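Local structure of penicillin binding protein 2X (Streptococcus thermophilus, 5U47) at residues V42-I55 with G133-N146. The protein probably acts as a transpeptidase that cross-links adjacent glycan strands of peptidoglycan during synthesis of the septal wall, and is the kind of enzyme that beta-lactams inactivate. The protein carries 1 engineered substitution. Residues are numbered along the deposited sequence; the frame is centred on the assembly and turned at random. Where two conformers were deposited one is given.
Sequences VLAEDSTSYSIYAI and GMAFEATTSRMYPN. With ACT (acetate ion), chain C.
From E45–M143 to A54–M134, strands 45-55 and 134-143 pair antiparallel through ten consecutive bridges without a break in register, their axes 4.6 Å apart at closest approach. Hydrogen-bonded pairs carry E45, S47, S49, S51 and Y53 on one face; the alternating non-hydrogen-bonded pairs place D46, T48, Y50, I52 and A54 on the other. On this second face the I52 side chain runs alongside F136, with I52 CG1 3.6 Å from ring atom CE1 of F136. M134 bends at chi2 and chi3, which brings its SD to 3.6 Å from A54 CB and its CE to 3.7 Å from I52 CD1. Helix 116-128 covers this apolar end, touching M134, F136 and Y50. Farther along, R142 NH1 forms a salt bridge with D46 OD1 at 3.0 Å, met from above the carboxylate plane, the two flat groups standing 73° apart. The bend at chi2 of R142 (69°) lays its guanidinium over the backbone of A44 and E45. Both charges have second partners: R142 NE bridges to E177, and D46 OD2 accepts from R32 N. The middle of the first face, where S47, S49, S51, T139 and S141 gather, is polar: one water joins S47 O, S49 OG, T139 O and S141 OG, and another lies 2.9 Å from S51 OG and 2.6 Å from T139 OG1. L43 and A44 both face I35 in a classic beta bulge, where the chain turns a corner. The result is a long, twisted antiparallel pair of neighbouring strands within a larger mixed sheet, 42-55 also pairing with 35-36 and 104-105, in the region assigned to the PBP dimerisation-domain family.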
loop_
_atom_site.group_PDB
_atom_site.type_symbol
_atom_site.label_atom_id
_atom_site.label_comp_id
_atom_site.label_asym_id
_atom_site.label_seq_id
_atom_site.Cartn_x
_atom_site.Cartn_y
_atom_site.Cartn_z
ATOM N N VAL A 42 -17.576 -2.829 0.449
ATOM C CA VAL A 42 -16.882 -4.111 0.233
ATOM C C VAL A 42 -15.920 -4.050 -0.953
ATOM O O VAL A 42 -16.313 -3.616 -2.052
ATOM C CB VAL A 42 -17.881 -5.272 0.044
ATOM C CG1 VAL A 42 -17.157 -6.587 -0.279
ATOM C CG2 VAL A 42 -18.745 -5.441 1.290
ATOM N N LEU A 43 -14.660 -4.420 -0.705
ATOM C CA LEU A 43 -13.627 -4.487 -1.754
ATOM C C LEU A 43 -13.274 -5.920 -2.129
ATOM O O LEU A 43 -12.977 -6.196 -3.304
ATOM C CB LEU A 43 -12.354 -3.741 -1.353
ATOM C CG LEU A 43 -12.519 -2.291 -0.904
ATOM C CD1 LEU A 43 -11.162 -1.649 -0.628
ATOM C CD2 LEU A 43 -13.326 -1.473 -1.917
ATOM N N ALA A 44 -13.283 -6.811 -1.131
ATOM C CA ALA A 44 -13.030 -8.235 -1.330
ATOM C C ALA A 44 -13.751 -9.029 -0.235
ATOM O O ALA A 44 -13.633 -8.708 0.949
ATOM C CB ALA A 44 -11.533 -8.561 -1.297
ATOM N N GLU A 45 -14.487 -10.055 -0.634
ATOM C CA GLU A 45 -15.202 -10.876 0.318
ATOM C C GLU A 45 -15.381 -12.281 -0.211
ATOM O O GLU A 45 -15.345 -12.517 -1.432
ATOM C CB GLU A 45 -16.577 -10.278 0.664
ATOM C CG GLU A 45 -17.568 -10.225 -0.499
ATOM C CD GLU A 45 -18.986 -9.793 -0.075
ATOM O OE1 GLU A 45 -19.257 -9.619 1.135
ATOM O OE2 GLU A 45 -19.839 -9.622 -0.966
ATOM N N ASP A 46 -15.573 -13.204 0.726
ATOM C CA ASP A 46 -15.817 -14.601 0.392
ATOM C C ASP A 46 -17.205 -14.788 -0.182
ATOM O O ASP A 46 -18.137 -14.094 0.200
ATOM C CB ASP A 46 -15.688 -15.516 1.632
ATOM C CG ASP A 46 -14.256 -15.810 2.007
ATOM O OD1 ASP A 46 -13.354 -15.161 1.428
ATOM O OD2 ASP A 46 -14.024 -16.709 2.885
ATOM N N SER A 47 -17.309 -15.738 -1.105
ATOM C CA SER A 47 -18.561 -16.131 -1.728
ATOM C C SER A 47 -18.594 -17.661 -1.781
ATOM O O SER A 47 -17.667 -18.298 -2.310
ATOM C CB SER A 47 -18.653 -15.542 -3.127
ATOM O OG SER A 47 -19.729 -16.054 -3.853
ATOM N N THR A 48 -19.651 -18.234 -1.216
ATOM C CA THR A 48 -19.825 -19.687 -1.160
ATOM C C THR A 48 -20.849 -20.144 -2.176
ATOM O O THR A 48 -21.936 -19.578 -2.279
ATOM C CB THR A 48 -20.345 -20.122 0.216
ATOM O OG1 THR A 48 -19.520 -19.580 1.229
ATOM C CG2 THR A 48 -20.345 -21.647 0.359
ATOM N N SER A 49 -20.483 -21.160 -2.938
ATOM C CA SER A 49 -21.391 -21.789 -3.887
ATOM C C SER A 49 -21.294 -23.301 -3.594
ATOM O O SER A 49 -20.483 -23.737 -2.763
ATOM C CB SER A 49 -21.058 -21.418 -5.322
ATOM O OG SER A 49 -19.798 -21.917 -5.685
ATOM N N TYR A 50 -22.119 -24.095 -4.246
ATOM C CA TYR A 50 -22.182 -25.521 -3.917
ATOM C C TYR A 50 -22.138 -26.449 -5.106
ATOM O O TYR A 50 -22.589 -26.096 -6.199
ATOM C CB TYR A 50 -23.443 -25.785 -3.118
ATOM C CG TYR A 50 -23.502 -25.034 -1.821
ATOM C CD1 TYR A 50 -23.984 -23.731 -1.771
ATOM C CD2 TYR A 50 -23.087 -25.624 -0.638
ATOM C CE1 TYR A 50 -24.038 -23.029 -0.577
ATOM C CE2 TYR A 50 -23.152 -24.937 0.571
ATOM C CZ TYR A 50 -23.625 -23.638 0.588
ATOM O OH TYR A 50 -23.695 -22.941 1.775
ATOM N N SER A 51 -21.578 -27.636 -4.868
ATOM C CA SER A 51 -21.471 -28.688 -5.861
ATOM C C SER A 51 -22.314 -29.844 -5.358
ATOM O O SER A 51 -22.152 -30.283 -4.201
ATOM C CB SER A 51 -20.029 -29.154 -6.049
ATOM O OG SER A 51 -19.218 -28.126 -6.578
ATOM N N ILE A 52 -23.198 -30.339 -6.230
ATOM C CA ILE A 52 -24.129 -31.414 -5.867
ATOM C C ILE A 52 -23.555 -32.799 -6.197
ATOM O O ILE A 52 -22.960 -33.005 -7.255
ATOM C CB ILE A 52 -25.536 -31.203 -6.512
ATOM C CG1 ILE A 52 -26.549 -32.190 -5.918
ATOM C CG2 ILE A 52 -25.496 -31.306 -8.041
ATOM C CD1 ILE A 52 -27.976 -31.959 -6.382
ATOM N N TYR A 53 -23.734 -33.732 -5.266
ATOM C CA TYR A 53 -23.276 -35.114 -5.425
ATOM C C TYR A 53 -24.390 -36.078 -5.082
ATOM O O TYR A 53 -25.321 -35.733 -4.351
ATOM C CB TYR A 53 -22.090 -35.412 -4.506
ATOM C CG TYR A 53 -20.878 -34.581 -4.808
ATOM C CD1 TYR A 53 -20.738 -33.299 -4.266
ATOM C CD2 TYR A 53 -19.864 -35.066 -5.624
ATOM C CE1 TYR A 53 -19.629 -32.520 -4.544
ATOM C CE2 TYR A 53 -18.749 -34.297 -5.905
ATOM C CZ TYR A 53 -18.635 -33.019 -5.366
ATOM O OH TYR A 53 -17.526 -32.245 -5.644
ATOM N N ALA A 54 -24.282 -37.289 -5.614
ATOM C CA ALA A 54 -25.259 -38.347 -5.351
ATOM C C ALA A 54 -24.511 -39.630 -5.006
ATOM O O ALA A 54 -23.694 -40.102 -5.794
ATOM C CB ALA A 54 -26.170 -38.553 -6.563
ATOM N N ILE A 55 -24.747 -40.157 -3.805
ATOM C CA ILE A 55 -24.122 -41.410 -3.403
ATOM C C ILE A 55 -25.037 -42.546 -3.869
ATOM O O ILE A 55 -26.191 -42.639 -3.430
ATOM C CB ILE A 55 -23.882 -41.490 -1.888
ATOM C CG1 ILE A 55 -22.823 -40.462 -1.480
ATOM C CG2 ILE A 55 -23.441 -42.909 -1.500
ATOM C CD1 ILE A 55 -22.559 -40.427 0.011
ATOM N N GLY A 133 -29.464 -39.487 0.029
ATOM C CA GLY A 133 -28.231 -39.717 -0.739
ATOM C C GLY A 133 -27.696 -38.530 -1.528
ATOM O O GLY A 133 -26.585 -38.605 -2.064
ATOM N N MET A 134 -28.483 -37.457 -1.634
ATOM C CA MET A 134 -28.030 -36.245 -2.349
ATOM C C MET A 134 -27.301 -35.376 -1.343
ATOM O O MET A 134 -27.719 -35.288 -0.190
ATOM C CB MET A 134 -29.208 -35.492 -2.974
ATOM C CG MET A 134 -30.053 -36.352 -3.915
ATOM S SD MET A 134 -29.137 -37.052 -5.314
ATOM C CE MET A 134 -28.657 -35.560 -6.195
ATOM N N ALA A 135 -26.202 -34.754 -1.758
ATOM C CA ALA A 135 -25.416 -33.945 -0.833
ATOM C C ALA A 135 -24.768 -32.772 -1.533
ATOM O O ALA A 135 -24.659 -32.749 -2.760
ATOM C CB ALA A 135 -24.373 -34.813 -0.133
ATOM N N PHE A 136 -24.324 -31.798 -0.745
ATOM C CA PHE A 136 -23.709 -30.588 -1.295
ATOM C C PHE A 136 -22.396 -30.261 -0.595
ATOM O O PHE A 136 -22.328 -30.318 0.638
ATOM C CB PHE A 136 -24.670 -29.414 -1.160
ATOM C CG PHE A 136 -25.952 -29.586 -1.930
ATOM C CD1 PHE A 136 -26.051 -29.157 -3.245
ATOM C CD2 PHE A 136 -27.066 -30.176 -1.336
ATOM C CE1 PHE A 136 -27.234 -29.306 -3.959
ATOM C CE2 PHE A 136 -28.250 -30.331 -2.044
ATOM C CZ PHE A 136 -28.334 -29.891 -3.356
ATOM N N GLU A 137 -21.360 -29.948 -1.384
ATOM C CA GLU A 137 -20.058 -29.545 -0.838
ATOM C C GLU A 137 -19.859 -28.068 -1.172
ATOM O O GLU A 137 -20.060 -27.633 -2.323
ATOM C CB GLU A 137 -18.902 -30.397 -1.394
ATOM C CG GLU A 137 -17.496 -30.142 -0.784
ATOM C CD GLU A 137 -17.302 -30.614 0.677
ATOM O OE1 GLU A 137 -18.224 -31.237 1.250
ATOM O OE2 GLU A 137 -16.204 -30.358 1.267
ATOM N N ALA A 138 -19.497 -27.307 -0.148
ATOM C CA ALA A 138 -19.246 -25.882 -0.279
ATOM C C ALA A 138 -17.906 -25.630 -0.954
ATOM O O ALA A 138 -16.921 -26.315 -0.677
ATOM C CB ALA A 138 -19.264 -25.215 1.086
ATOM N N THR A 139 -17.893 -24.663 -1.865
ATOM C CA THR A 139 -16.676 -24.232 -2.534
ATOM C C THR A 139 -16.666 -22.708 -2.414
ATOM O O THR A 139 -17.616 -22.028 -2.823
ATOM C CB THR A 139 -16.609 -24.662 -4.008
ATOM O OG1 THR A 139 -17.733 -24.127 -4.711
ATOM C CG2 THR A 139 -16.601 -26.174 -4.127
ATOM N N THR A 140 -15.586 -22.181 -1.858
ATOM C CA THR A 140 -15.477 -20.762 -1.618
ATOM C C THR A 140 -14.580 -20.095 -2.632
ATOM O O THR A 140 -13.497 -20.606 -2.934
ATOM C CB THR A 140 -14.910 -20.532 -0.209
ATOM O OG1 THR A 140 -15.788 -21.134 0.735
ATOM C CG2 THR A 140 -14.798 -19.078 0.104
ATOM N N SER A 141 -15.039 -18.963 -3.165
ATOM C CA SER A 141 -14.220 -18.135 -4.047
ATOM C C SER A 141 -14.172 -16.716 -3.467
ATOM O O SER A 141 -14.986 -16.340 -2.617
ATOM C CB SER A 141 -14.779 -18.126 -5.474
ATOM O OG SER A 141 -16.085 -17.593 -5.478
ATOM N N ARG A 142 -13.202 -15.937 -3.917
ATOM C CA ARG A 142 -13.037 -14.571 -3.452
ATOM C C ARG A 142 -13.662 -13.654 -4.499
ATOM O O ARG A 142 -13.339 -13.765 -5.669
ATOM C CB ARG A 142 -11.555 -14.277 -3.300
ATOM C CG ARG A 142 -11.203 -13.020 -2.529
ATOM C CD ARG A 142 -11.539 -13.155 -1.043
ATOM N NE ARG A 142 -10.827 -12.171 -0.244
ATOM C CZ ARG A 142 -11.121 -11.845 1.015
ATOM N NH1 ARG A 142 -12.152 -12.411 1.680
ATOM N NH2 ARG A 142 -10.380 -10.953 1.627
ATOM N N MET A 143 -14.559 -12.772 -4.064
ATOM C CA MET A 143 -15.264 -11.838 -4.948
ATOM C C MET A 143 -14.693 -10.416 -4.778
ATOM O O MET A 143 -14.469 -9.981 -3.652
ATOM C CB MET A 143 -16.762 -11.854 -4.601
ATOM C CG MET A 143 -17.603 -10.841 -5.363
ATOM S SD MET A 143 -19.319 -10.771 -4.821
ATOM C CE MET A 143 -19.863 -9.363 -5.790
ATOM N N TYR A 144 -14.495 -9.703 -5.892
ATOM C CA TYR A 144 -13.935 -8.340 -5.901
ATOM C C TYR A 144 -14.982 -7.504 -6.642
ATOM O O TYR A 144 -14.882 -7.305 -7.860
ATOM C CB TYR A 144 -12.558 -8.326 -6.597
ATOM C CG TYR A 144 -11.507 -9.137 -5.871
ATOM C CD1 TYR A 144 -11.351 -10.501 -6.116
ATOM C CD2 TYR A 144 -10.678 -8.541 -4.905
ATOM C CE1 TYR A 144 -10.385 -11.243 -5.440
ATOM C CE2 TYR A 144 -9.717 -9.273 -4.229
ATOM C CZ TYR A 144 -9.571 -10.621 -4.500
ATOM O OH TYR A 144 -8.625 -11.345 -3.794
ATOM N N PRO A 145 -15.992 -7.008 -5.911
ATOM C CA PRO A 145 -17.175 -6.376 -6.527
ATOM C C PRO A 145 -16.954 -5.156 -7.397
ATOM O O PRO A 145 -17.793 -4.879 -8.274
ATOM C CB PRO A 145 -18.031 -5.962 -5.324
ATOM C CG PRO A 145 -17.479 -6.702 -4.157
ATOM C CD PRO A 145 -16.051 -6.957 -4.439
ATOM N N ASN A 146 -15.860 -4.430 -7.149
ATOM C CA ASN A 146 -15.565 -3.217 -7.896
ATOM C C ASN A 146 -14.800 -3.440 -9.212
ATOM O O ASN A 146 -14.515 -2.476 -9.914
ATOM C CB ASN A 146 -14.830 -2.227 -6.995
ATOM C CG ASN A 146 -15.656 -1.837 -5.789
ATOM O OD1 ASN A 146 -16.594 -1.053 -5.889
ATOM N ND2 ASN A 146 -15.318 -2.391 -4.652
HETATM C C ACT C . -19.386 -16.703 2.758
HETATM O O ACT C . -18.986 -16.187 3.829
HETATM O OXT ACT C . -18.618 -17.349 2.006
HETATM C CH3 ACT C . -20.827 -16.542 2.366
HETATM O O HOH W 1 -13.434 -4.742 -5.454
HETATM O O HOH W 2 -17.793 -20.194 -4.788
HETATM O O HOH W 3 -19.237 -25.184 -6.573
#